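Local atomic coordinates of histidine kinase (Pseudomonas aeruginosa, PDB entry 7C1I), a protein that probably relays phosphoryl groups between sensor histidine kinases and response regulators in a two-component phosphorelay, as a histidine-containing phosphotransfer protein. Residues 26-30 / 108-112. Residues are numbered along the deposited sequence.
Sequences LDTFV and FKQER
Antiparallel helices commonly bury an apolar seam and flank it with charge, and the contact between residues 26-30, early in helix 22-45, and residues 108-112, the last turn of helix 90-112, is a compact example. Both segments are regular alpha-helix; their axes approach to 10.0 Å and cross at -154°, with Leu26 and Phe108 in register, CA to CA 5.8 Å. Leu26 (chi1 m, chi2 t) sets CD2 over one face of the Phe108 ring, 3.6 Å from its centroid, a CH-pi contact, while its CD1 lies 3.8 Å from Glu111 CG. Phe29, chi1 t, meets the same ring obliquely, CD2 to Phe108 CE2 3.5 Å, planes at 63°. Such packing belongs to the antiparallel helical bundle of HPt domains, here joining the N-terminal part of one long helix to the C-terminal end of the chain's last; Met66, from a loop, touches Leu26, Phe29 and Phe108. Along the more exposed flank, Arg112 (chi1 t, chi2 p) donates from NE to Asp27 OD2 at 3.0 Å, a salt bridge, and its NH2 also reaches Arg116 O. A water bridges Asp27 OD1 (3.0 Å) and Lys109 NZ (2.9 Å), whose side chain bends back with chi1 and chi2 both m.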
# COMPACT_ATOMS: atom_id res chain seq x y z
N LEU A 26 -24.03 0.10 11.19
CA LEU A 26 -23.03 -0.28 10.16
C LEU A 26 -22.46 0.98 9.51
O LEU A 26 -21.24 1.07 9.28
CB LEU A 26 -23.73 -1.15 9.11
CG LEU A 26 -24.21 -2.49 9.67
CD1 LEU A 26 -24.99 -3.25 8.61
CD2 LEU A 26 -23.22 -3.48 10.28
N ASP A 27 -23.30 1.92 9.04
CA ASP A 27 -22.94 3.16 8.30
C ASP A 27 -22.03 3.97 9.23
O ASP A 27 -21.06 4.56 8.72
CB ASP A 27 -24.16 3.97 7.85
CG ASP A 27 -24.87 3.28 6.70
OD1 ASP A 27 -24.21 2.48 6.00
OD2 ASP A 27 -26.03 3.69 6.51
N THR A 28 -22.47 4.06 10.48
CA THR A 28 -21.79 5.00 11.42
C THR A 28 -20.36 4.49 11.63
O THR A 28 -19.53 5.42 11.61
CB THR A 28 -22.49 5.16 12.77
OG1 THR A 28 -23.76 5.71 12.42
CG2 THR A 28 -21.78 6.11 13.71
N PHE A 29 -20.26 3.17 11.80
CA PHE A 29 -18.97 2.50 12.12
C PHE A 29 -18.01 2.83 10.97
O PHE A 29 -16.82 3.15 11.18
CB PHE A 29 -19.06 0.99 12.31
CG PHE A 29 -17.69 0.40 12.49
CD1 PHE A 29 -17.01 0.64 13.67
CD2 PHE A 29 -17.10 -0.35 11.49
CE1 PHE A 29 -15.82 -0.01 13.96
CE2 PHE A 29 -15.81 -0.82 11.68
CZ PHE A 29 -15.22 -0.69 12.92
N VAL A 30 -18.51 2.78 9.73
CA VAL A 30 -17.63 3.07 8.56
C VAL A 30 -17.12 4.51 8.71
O VAL A 30 -15.93 4.82 8.56
CB VAL A 30 -18.31 2.78 7.21
CG1 VAL A 30 -17.55 3.33 6.01
CG2 VAL A 30 -18.54 1.28 7.13
N PHE A 108 -19.62 -4.70 5.65
CA PHE A 108 -20.75 -3.87 6.15
C PHE A 108 -21.50 -3.22 5.00
O PHE A 108 -22.74 -3.10 5.09
CB PHE A 108 -20.23 -2.82 7.14
CG PHE A 108 -19.94 -3.34 8.52
CD1 PHE A 108 -19.88 -4.68 8.87
CD2 PHE A 108 -19.64 -2.38 9.47
CE1 PHE A 108 -19.66 -5.16 10.15
CE2 PHE A 108 -19.41 -2.85 10.75
CZ PHE A 108 -19.38 -4.18 11.08
N LYS A 109 -20.86 -2.80 3.90
CA LYS A 109 -21.58 -2.16 2.77
C LYS A 109 -22.45 -3.25 2.13
O LYS A 109 -23.62 -2.95 1.78
CB LYS A 109 -20.54 -1.69 1.75
CG LYS A 109 -19.78 -0.46 2.23
CD LYS A 109 -20.63 0.78 2.05
CE LYS A 109 -20.06 2.06 2.63
NZ LYS A 109 -20.96 3.17 2.23
N GLN A 110 -21.97 -4.50 2.08
CA GLN A 110 -22.78 -5.60 1.51
C GLN A 110 -24.06 -5.77 2.33
O GLN A 110 -25.17 -5.88 1.78
CB GLN A 110 -21.92 -6.86 1.43
CG GLN A 110 -22.62 -8.06 0.79
CD GLN A 110 -21.65 -9.22 0.75
OE1 GLN A 110 -20.97 -9.53 1.73
NE2 GLN A 110 -21.72 -10.00 -0.31
N GLU A 111 -23.87 -5.92 3.65
CA GLU A 111 -25.00 -6.23 4.57
C GLU A 111 -25.93 -5.02 4.48
O GLU A 111 -27.17 -5.17 4.49
CB GLU A 111 -24.47 -6.38 6.00
CG GLU A 111 -25.61 -6.66 6.95
CD GLU A 111 -26.42 -7.92 6.66
OE1 GLU A 111 -25.89 -8.84 6.01
OE2 GLU A 111 -27.53 -8.00 7.22
N ARG A 112 -25.47 -3.76 4.48
CA ARG A 112 -26.32 -2.54 4.53
C ARG A 112 -27.32 -2.57 3.37
O ARG A 112 -28.39 -1.95 3.48
CB ARG A 112 -25.48 -1.27 4.50
CG ARG A 112 -26.19 0.07 4.43
CD ARG A 112 -26.97 0.20 5.73
NE ARG A 112 -27.75 1.43 5.66
CZ ARG A 112 -28.95 1.57 5.11
NH1 ARG A 112 -29.50 0.54 4.50
NH2 ARG A 112 -29.58 2.73 5.12
O HOH W 1 -23.70 2.54 3.05